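Serpin 2 (Anopheles gambiae, PDB 3PZF) inhibits clip-domain serine proteases of the mosquito hemolymph, one of them through a covalent complex, thereby restraining phenoloxidase activation and melanization. Local coordinates at residues I183-E195 against L237-I249. Sequence-based numbering, arbitrary orientation.
Sequences IYFKGLWTYPFPE and LPYRGNKLAMYFI
The phenol ring of Tyr-239 is sandwiched between Trp-189 and Phe-185. Against one face lies the six-membered ring of Trp-189 in an offset stack, centroids 4.5 Å apart and planes at 14°. Phe-185 meets the opposite face edge-on in a T-shaped pair with planes at 86°, its CE2 reaching 3.4 Å from Tyr-239 CZ. With Trp-189 CG beside its backbone N (chi1 -63°), the indole turns back toward 237-249 although Trp-189 CB points away; Leu-237 CD1 sits over the face of the six-membered ring turned from Tyr-239, a CH-pi contact 4.2 Å from the centroid. Leu-244 CD1 also packs on Phe-185.

A single beta bridge, Trp-189 with Tyr-239, fixes the register: Arg-240 N donates to Leu-188 O at 2.8 Å, and Thr-190 N to Pro-238 O at 3.0 Å. Toward the solvent side the contact is looser. One water joins Leu-188 N to Arg-240 O, another Tyr-191 N to Pro-238 O, while Tyr-191 CD2 merely grazes Pro-238 CG at 4.1 Å. The Arg-240 guanidinium lies over the Thr-190 backbone and forms a salt bridge with Glu-353.

Tyr-239 OH is hydrogen-bonded to Ser-346 OG in the hinge required for protease binding, and Trp-189 NE1 to Asn-342 O. One stack, one T-shaped contact and two hydrogen-bonded polar ends imply that this cluster probably helps tie the serpin breach, where the reactive-centre loop enters beta-sheet A, to strands 232-238 and 244-251.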
ATOM      1  N   ILE A 183       6.641   2.957  -3.092  1.00 23.34           N
ATOM      2  CA  ILE A 183       5.865   2.417  -4.194  1.00 18.56           C
ATOM      3  C   ILE A 183       5.407   3.577  -5.050  1.00 27.76           C
ATOM      4  O   ILE A 183       5.217   4.685  -4.545  1.00 26.63           O
ATOM      5  CB  ILE A 183       4.646   1.632  -3.712  1.00 22.26           C
ATOM      6  CG1 ILE A 183       3.967   0.950  -4.910  1.00 21.04           C
ATOM      7  CG2 ILE A 183       3.682   2.577  -2.971  1.00 22.86           C
ATOM      8  CD1 ILE A 183       2.843  -0.025  -4.515  1.00 26.44           C
ATOM      9  N   TYR A 184       5.301   3.335  -6.350  1.00 22.25           N
ATOM     10  CA  TYR A 184       4.928   4.393  -7.289  1.00 27.14           C
ATOM     11  C   TYR A 184       4.024   3.771  -8.332  1.00 25.67           C
ATOM     12  O   TYR A 184       4.225   2.610  -8.724  1.00 23.99           O
ATOM     13  CB  TYR A 184       6.178   4.999  -7.938  1.00 33.24           C
ATOM     14  CG  TYR A 184       5.903   5.736  -9.234  1.00 31.38           C
ATOM     15  CD1 TYR A 184       5.533   7.071  -9.229  1.00 32.15           C
ATOM     16  CD2 TYR A 184       6.001   5.086 -10.460  1.00 29.74           C
ATOM     17  CE1 TYR A 184       5.289   7.755 -10.420  1.00 36.67           C
ATOM     18  CE2 TYR A 184       5.763   5.755 -11.652  1.00 34.18           C
ATOM     19  CZ  TYR A 184       5.405   7.084 -11.627  1.00 38.14           C
ATOM     20  OH  TYR A 184       5.159   7.742 -12.811  1.00 44.50           O
ATOM     21  N   PHE A 185       3.001   4.511  -8.759  1.00 24.06           N
ATOM     22  CA  PHE A 185       2.048   3.960  -9.706  1.00 26.37           C
ATOM     23  C   PHE A 185       1.499   5.040 -10.622  1.00 32.11           C
ATOM     24  O   PHE A 185       0.971   6.040 -10.161  1.00 27.95           O
ATOM     25  CB  PHE A 185       0.889   3.291  -8.984  1.00 19.35           C
ATOM     26  CG  PHE A 185      -0.262   2.960  -9.889  1.00 25.48           C
ATOM     27  CD1 PHE A 185      -0.086   2.124 -10.982  1.00 23.20           C
ATOM     28  CD2 PHE A 185      -1.515   3.495  -9.654  1.00 22.77           C
ATOM     29  CE1 PHE A 185      -1.153   1.822 -11.820  1.00 21.85           C
ATOM     30  CE2 PHE A 185      -2.589   3.194 -10.496  1.00 28.69           C
ATOM     31  CZ  PHE A 185      -2.397   2.361 -11.583  1.00 24.73           C
ATOM     32  N   LYS A 186       1.676   4.821 -11.919  1.00 22.34           N
ATOM     33  CA  LYS A 186       1.080   5.640 -12.943  1.00 25.21           C
ATOM     34  C   LYS A 186       0.174   4.756 -13.776  1.00 29.10           C
ATOM     35  O   LYS A 186       0.582   3.680 -14.245  1.00 25.82           O
ATOM     36  CB  LYS A 186       2.163   6.254 -13.834  1.00 27.22           C
ATOM     37  CG  LYS A 186       1.592   7.004 -15.030  1.00 35.95           C
ATOM     38  CD  LYS A 186       2.680   7.537 -15.948  1.00 51.99           C
ATOM     39  CE  LYS A 186       3.621   8.480 -15.216  1.00 58.92           C
ATOM     40  N   GLY A 187      -1.061   5.192 -13.970  1.00 24.74           N
ATOM     41  CA  GLY A 187      -2.007   4.395 -14.738  1.00 22.52           C
ATOM     42  C   GLY A 187      -3.138   5.234 -15.315  1.00 29.69           C
ATOM     43  O   GLY A 187      -3.327   6.370 -14.915  1.00 25.49           O
ATOM     44  N   LEU A 188      -3.881   4.663 -16.261  1.00 23.10           N
ATOM     45  CA  LEU A 188      -4.981   5.367 -16.932  1.00 23.16           C
ATOM     46  C   LEU A 188      -6.281   4.666 -16.652  1.00 23.25           C
ATOM     47  O   LEU A 188      -6.371   3.422 -16.728  1.00 23.86           O
ATOM     48  CB  LEU A 188      -4.786   5.366 -18.453  1.00 29.31           C
ATOM     49  CG  LEU A 188      -3.645   6.233 -18.985  1.00 36.92           C
ATOM     50  CD1 LEU A 188      -3.383   5.951 -20.463  1.00 39.61           C
ATOM     51  CD2 LEU A 188      -3.999   7.683 -18.765  1.00 42.14           C
ATOM     52  N   TRP A 189      -7.326   5.431 -16.371  1.00 22.54           N
ATOM     53  CA  TRP A 189      -8.631   4.805 -16.251  1.00 21.64           C
ATOM     54  C   TRP A 189      -9.038   4.200 -17.591  1.00 21.19           C
ATOM     55  O   TRP A 189      -8.840   4.816 -18.641  1.00 25.67           O
ATOM     56  CB  TRP A 189      -9.705   5.861 -15.928  1.00 20.87           C
ATOM     57  CG  TRP A 189      -9.561   6.593 -14.636  1.00 21.29           C
ATOM     58  CD1 TRP A 189      -9.563   7.964 -14.471  1.00 19.37           C
ATOM     59  CD2 TRP A 189      -9.446   6.036 -13.326  1.00 20.15           C
ATOM     60  NE1 TRP A 189      -9.438   8.281 -13.141  1.00 22.18           N
ATOM     61  CE2 TRP A 189      -9.366   7.123 -12.412  1.00 23.15           C
ATOM     62  CE3 TRP A 189      -9.392   4.732 -12.824  1.00 18.92           C
ATOM     63  CZ2 TRP A 189      -9.229   6.937 -11.031  1.00 22.27           C
ATOM     64  CZ3 TRP A 189      -9.256   4.548 -11.450  1.00 19.37           C
ATOM     65  CH2 TRP A 189      -9.179   5.638 -10.571  1.00 20.05           C
ATOM     66  N   THR A 190      -9.650   3.021 -17.564  1.00 21.83           N
ATOM     67  CA  THR A 190     -10.295   2.501 -18.753  1.00 22.79           C
ATOM     68  C   THR A 190     -11.404   3.485 -19.194  1.00 29.66           C
ATOM     69  O   THR A 190     -11.638   3.706 -20.380  1.00 25.79           O
ATOM     70  CB  THR A 190     -10.897   1.129 -18.464  1.00 29.43           C
ATOM     71  OG1 THR A 190      -9.860   0.264 -17.961  1.00 26.39           O
ATOM     72  CG2 THR A 190     -11.530   0.537 -19.730  1.00 33.91           C
ATOM     73  N   TYR A 191     -12.057   4.104 -18.221  1.00 21.19           N
ATOM     74  CA  TYR A 191     -13.173   5.019 -18.507  1.00 26.76           C
ATOM     75  C   TYR A 191     -12.846   6.389 -17.888  1.00 27.40           C
ATOM     76  O   TYR A 191     -13.137   6.642 -16.736  1.00 25.77           O
ATOM     77  CB  TYR A 191     -14.475   4.468 -17.939  1.00 26.44           C
ATOM     78  CG  TYR A 191     -14.816   3.106 -18.523  1.00 25.28           C
ATOM     79  CD1 TYR A 191     -15.190   2.994 -19.857  1.00 35.24           C
ATOM     80  CD2 TYR A 191     -14.695   1.952 -17.765  1.00 25.87           C
ATOM     81  CE1 TYR A 191     -15.480   1.761 -20.418  1.00 46.52           C
ATOM     82  CE2 TYR A 191     -14.985   0.703 -18.324  1.00 32.59           C
ATOM     83  CZ  TYR A 191     -15.377   0.627 -19.644  1.00 40.43           C
ATOM     84  OH  TYR A 191     -15.649  -0.598 -20.198  1.00 42.58           O
ATOM     85  N   PRO A 192     -12.208   7.259 -18.661  1.00 23.05           N
ATOM     86  CA  PRO A 192     -11.778   8.528 -18.040  1.00 25.88           C
ATOM     87  C   PRO A 192     -12.982   9.449 -17.823  1.00 22.06           C
ATOM     88  O   PRO A 192     -13.976   9.335 -18.563  1.00 28.15           O
ATOM     89  CB  PRO A 192     -10.844   9.140 -19.089  1.00 31.02           C
ATOM     90  CG  PRO A 192     -11.232   8.485 -20.393  1.00 31.47           C
ATOM     91  CD  PRO A 192     -11.685   7.089 -20.028  1.00 30.42           C
ATOM     92  N   PHE A 193     -12.895  10.330 -16.832  1.00 25.00           N
ATOM     93  CA  PHE A 193     -13.923  11.370 -16.638  1.00 25.22           C
ATOM     94  C   PHE A 193     -13.812  12.507 -17.624  1.00 27.63           C
ATOM     95  O   PHE A 193     -12.706  12.907 -18.005  1.00 27.44           O
ATOM     96  CB  PHE A 193     -13.780  11.957 -15.238  1.00 22.21           C
ATOM     97  CG  PHE A 193     -14.050  10.961 -14.140  1.00 22.13           C
ATOM     98  CD1 PHE A 193     -15.284  10.958 -13.491  1.00 26.03           C
ATOM     99  CD2 PHE A 193     -13.099  10.022 -13.774  1.00 20.23           C
ATOM    100  CE1 PHE A 193     -15.544  10.077 -12.472  1.00 25.42           C
ATOM    101  CE2 PHE A 193     -13.352   9.122 -12.750  1.00 25.11           C
ATOM    102  CZ  PHE A 193     -14.598   9.134 -12.109  1.00 24.11           C
ATOM    103  N   PRO A 194     -14.960  13.087 -18.018  1.00 25.03           N
ATOM    104  CA  PRO A 194     -14.894  14.341 -18.771  1.00 37.09           C
ATOM    105  C   PRO A 194     -14.148  15.388 -17.937  1.00 36.62           C
ATOM    106  O   PRO A 194     -14.267  15.379 -16.712  1.00 37.84           O
ATOM    107  CB  PRO A 194     -16.362  14.743 -18.924  1.00 41.12           C
ATOM    108  CG  PRO A 194     -17.152  13.522 -18.653  1.00 43.33           C
ATOM    109  CD  PRO A 194     -16.347  12.670 -17.731  1.00 30.33           C
ATOM    110  N   GLU A 195     -13.371  16.250 -18.575  1.00 30.56           N
ATOM    111  CA  GLU A 195     -12.679  17.312 -17.850  1.00 35.36           C
ATOM    112  C   GLU A 195     -13.574  18.555 -17.793  1.00 42.68           C
ATOM    113  O   GLU A 195     -14.027  19.039 -18.825  1.00 42.28           O
ATOM    114  CB  GLU A 195     -11.342  17.642 -18.528  1.00 47.61           C
ATOM    115  CG  GLU A 195     -10.276  16.560 -18.354  1.00 59.06           C
ATOM    116  CD  GLU A 195      -9.048  16.769 -19.237  1.00 70.42           C
ATOM    117  OE1 GLU A 195      -7.966  16.258 -18.874  1.00 68.51           O
ATOM    118  OE2 GLU A 195      -9.165  17.428 -20.295  1.00 70.84           O
ATOM    119  N   LEU A 237     -13.406   1.203 -10.325  1.00 20.58           N
ATOM    120  CA  LEU A 237     -12.934   1.871 -11.543  1.00 22.07           C
ATOM    121  C   LEU A 237     -11.654   1.189 -12.010  1.00 22.36           C
ATOM    122  O   LEU A 237     -10.619   1.286 -11.337  1.00 21.81           O
ATOM    123  CB  LEU A 237     -12.617   3.360 -11.293  1.00 18.57           C
ATOM    124  CG  LEU A 237     -13.799   4.186 -10.784  1.00 20.69           C
ATOM    125  CD1 LEU A 237     -13.358   5.692 -10.733  1.00 19.29           C
ATOM    126  CD2 LEU A 237     -15.065   3.975 -11.648  1.00 23.98           C
ATOM    127  N   PRO A 238     -11.722   0.494 -13.143  1.00 19.15           N
ATOM    128  CA  PRO A 238     -10.572  -0.238 -13.678  1.00 22.23           C
ATOM    129  C   PRO A 238      -9.550   0.678 -14.345  1.00 23.41           C
ATOM    130  O   PRO A 238      -9.928   1.707 -14.894  1.00 23.56           O
ATOM    131  CB  PRO A 238     -11.210  -1.138 -14.735  1.00 24.07           C
ATOM    132  CG  PRO A 238     -12.442  -0.375 -15.171  1.00 27.23           C
ATOM    133  CD  PRO A 238     -12.954   0.213 -13.910  1.00 27.32           C
ATOM    134  N   TYR A 239      -8.276   0.291 -14.301  1.00 21.80           N
ATOM    135  CA  TYR A 239      -7.252   0.931 -15.114  1.00 19.58           C
ATOM    136  C   TYR A 239      -6.973   0.119 -16.379  1.00 23.86           C
ATOM    137  O   TYR A 239      -7.168  -1.094 -16.389  1.00 26.26           O
ATOM    138  CB  TYR A 239      -5.940   1.039 -14.322  1.00 19.52           C
ATOM    139  CG  TYR A 239      -5.969   1.957 -13.124  1.00 18.98           C
ATOM    140  CD1 TYR A 239      -5.755   3.330 -13.260  1.00 20.99           C
ATOM    141  CD2 TYR A 239      -6.160   1.445 -11.849  1.00 20.01           C
ATOM    142  CE1 TYR A 239      -5.750   4.166 -12.152  1.00 21.96           C
ATOM    143  CE2 TYR A 239      -6.145   2.277 -10.734  1.00 21.07           C
ATOM    144  CZ  TYR A 239      -5.947   3.631 -10.894  1.00 20.26           C
ATOM    145  OH  TYR A 239      -5.935   4.458  -9.787  1.00 22.24           O
ATOM    146  N   ARG A 240      -6.466   0.762 -17.429  1.00 25.38           N
ATOM    147  CA  ARG A 240      -6.073   0.042 -18.639  1.00 29.09           C
ATOM    148  C   ARG A 240      -4.945  -0.931 -18.318  1.00 28.70           C
ATOM    149  O   ARG A 240      -4.091  -0.647 -17.484  1.00 25.66           O
ATOM    150  CB  ARG A 240      -5.616   1.016 -19.726  1.00 29.96           C
ATOM    151  CG  ARG A 240      -6.705   2.001 -20.141  1.00 34.53           C
ATOM    152  CD  ARG A 240      -6.383   2.733 -21.423  1.00 39.14           C
ATOM    153  NE  ARG A 240      -7.460   3.679 -21.716  1.00 57.89           N
ATOM    154  CZ  ARG A 240      -8.592   3.366 -22.348  1.00 61.72           C
ATOM    155  NH1 ARG A 240      -8.802   2.124 -22.785  1.00 63.16           N
ATOM    156  NH2 ARG A 240      -9.517   4.302 -22.550  1.00 48.92           N
ATOM    157  N   GLY A 241      -4.959  -2.081 -18.979  1.00 29.05           N
ATOM    158  CA  GLY A 241      -3.930  -3.085 -18.773  1.00 28.57           C
ATOM    159  C   GLY A 241      -4.471  -4.454 -18.382  1.00 32.86           C
ATOM    160  O   GLY A 241      -3.706  -5.417 -18.287  1.00 36.56           O
ATOM    161  N   ASN A 242      -5.778  -4.527 -18.150  1.00 28.01           N
ATOM    162  CA  ASN A 242      -6.454  -5.750 -17.703  1.00 37.76           C
ATOM    163  C   ASN A 242      -5.824  -6.360 -16.474  1.00 37.54           C
ATOM    164  O   ASN A 242      -5.712  -7.590 -16.369  1.00 37.43           O
ATOM    165  CB  ASN A 242      -6.481  -6.804 -18.813  1.00 41.05           C
ATOM    166  CG  ASN A 242      -7.363  -6.401 -19.969  1.00 55.58           C
ATOM    167  OD1 ASN A 242      -6.939  -6.439 -21.124  1.00 61.29           O
ATOM    168  ND2 ASN A 242      -8.596  -5.992 -19.667  1.00 60.62           N
ATOM    169  N   LYS A 243      -5.400  -5.521 -15.543  1.00 31.07           N
ATOM    170  CA  LYS A 243      -4.772  -6.040 -14.336  1.00 24.78           C
ATOM    171  C   LYS A 243      -5.184  -5.326 -13.065  1.00 30.21           C
ATOM    172  O   LYS A 243      -5.457  -5.984 -12.056  1.00 25.14           O
ATOM    173  CB  LYS A 243      -3.257  -5.996 -14.441  1.00 32.28           C
ATOM    174  CG  LYS A 243      -2.596  -6.407 -13.151  1.00 38.67           C
ATOM    175  CD  LYS A 243      -1.288  -7.119 -13.395  1.00 44.83           C
ATOM    176  CE  LYS A 243      -1.495  -8.441 -14.095  1.00 38.37           C
ATOM    177  NZ  LYS A 243      -0.201  -8.935 -14.602  1.00 50.60           N
ATOM    178  N   LEU A 244      -5.204  -3.995 -13.100  1.00 22.93           N
ATOM    179  CA  LEU A 244      -5.391  -3.213 -11.891  1.00 21.24           C
ATOM    180  C   LEU A 244      -6.743  -2.505 -11.895  1.00 26.96           C
ATOM    181  O   LEU A 244      -7.265  -2.133 -12.954  1.00 22.88           O
ATOM    182  CB  LEU A 244      -4.307  -2.133 -11.774  1.00 19.07           C
ATOM    183  CG  LEU A 244      -2.872  -2.665 -11.700  1.00 28.36           C
ATOM    184  CD1 LEU A 244      -1.946  -1.476 -11.622  1.00 25.40           C
ATOM    185  CD2 LEU A 244      -2.703  -3.568 -10.491  1.00 26.56           C
ATOM    186  N   ALA A 245      -7.303  -2.319 -10.703  1.00 18.62           N
ATOM    187  CA  ALA A 245      -8.513  -1.483 -10.558  1.00 19.15           C
ATOM    188  C   ALA A 245      -8.490  -0.768  -9.224  1.00 21.58           C
ATOM    189  O   ALA A 245      -7.861  -1.249  -8.305  1.00 20.08           O
ATOM    190  CB  ALA A 245      -9.768  -2.384 -10.665  1.00 22.69           C
ATOM    191  N   MET A 246      -9.122   0.405  -9.112  1.00 18.19           N
ATOM    192  CA  MET A 246      -9.254   1.055  -7.816  1.00 16.73           C
ATOM    193  C   MET A 246     -10.658   0.831  -7.308  1.00 19.37           C
ATOM    194  O   MET A 246     -11.634   1.085  -8.014  1.00 20.79           O
ATOM    195  CB  MET A 246      -8.965   2.568  -7.866  1.00 17.96           C
ATOM    196  CG  MET A 246      -9.104   3.233  -6.483  1.00 18.93           C
ATOM    197  SD  MET A 246      -8.537   4.985  -6.431  1.00 22.07           S
ATOM    198  CE  MET A 246      -6.758   4.837  -6.322  1.00 20.18           C
ATOM    199  N   TYR A 247     -10.766   0.375  -6.066  1.00 16.57           N
ATOM    200  CA  TYR A 247     -12.075   0.247  -5.433  1.00 14.78           C
ATOM    201  C   TYR A 247     -12.292   1.364  -4.434  1.00 18.03           C
ATOM    202  O   TYR A 247     -11.336   1.820  -3.799  1.00 19.82           O
ATOM    203  CB  TYR A 247     -12.174  -1.079  -4.692  1.00 15.39           C
ATOM    204  CG  TYR A 247     -12.457  -2.291  -5.552  1.00 20.37           C
ATOM    205  CD1 TYR A 247     -11.415  -3.007  -6.145  1.00 18.86           C
ATOM    206  CD2 TYR A 247     -13.777  -2.746  -5.756  1.00 20.02           C
ATOM    207  CE1 TYR A 247     -11.678  -4.149  -6.932  1.00 21.81           C
ATOM    208  CE2 TYR A 247     -14.030  -3.889  -6.524  1.00 20.69           C
ATOM    209  CZ  TYR A 247     -12.986  -4.574  -7.113  1.00 23.12           C
ATOM    210  OH  TYR A 247     -13.291  -5.725  -7.861  1.00 25.67           O
ATOM    211  N   PHE A 248     -13.542   1.837  -4.323  1.00 16.67           N
ATOM    212  CA  PHE A 248     -13.903   2.897  -3.383  1.00 17.46           C
ATOM    213  C   PHE A 248     -14.985   2.350  -2.478  1.00 19.75           C
ATOM    214  O   PHE A 248     -15.958   1.784  -2.975  1.00 23.36           O
ATOM    215  CB  PHE A 248     -14.463   4.126  -4.134  1.00 17.40           C
ATOM    216  CG  PHE A 248     -13.490   4.719  -5.127  1.00 18.80           C
ATOM    217  CD1 PHE A 248     -12.699   5.803  -4.778  1.00 18.94           C
ATOM    218  CD2 PHE A 248     -13.319   4.143  -6.386  1.00 21.82           C
ATOM    219  CE1 PHE A 248     -11.781   6.323  -5.676  1.00 22.64           C
ATOM    220  CE2 PHE A 248     -12.396   4.670  -7.289  1.00 18.18           C
ATOM    221  CZ  PHE A 248     -11.638   5.773  -6.935  1.00 19.06           C
ATOM    222  N   ILE A 249     -14.836   2.529  -1.171  1.00 19.45           N
ATOM    223  CA  ILE A 249     -15.893   2.161  -0.221  1.00 17.52           C
ATOM    224  C   ILE A 249     -16.357   3.433   0.473  1.00 22.46           C
ATOM    225  O   ILE A 249     -15.599   4.025   1.243  1.00 19.00           O
ATOM    226  CB  ILE A 249     -15.398   1.155   0.818  1.00 20.18           C
ATOM    227  CG1 ILE A 249     -14.933  -0.139   0.109  1.00 23.34           C
ATOM    228  CG2 ILE A 249     -16.487   0.868   1.862  1.00 21.60           C
ATOM    229  CD1 ILE A 249     -14.201  -1.155   1.057  1.00 22.38           C
TER
HETATM  230  O   HOH W   1      -3.154   1.981 -17.024  1.00 30.70           O
HETATM  231  O   HOH W   2     -12.255   3.249 -15.442  1.00 23.51           O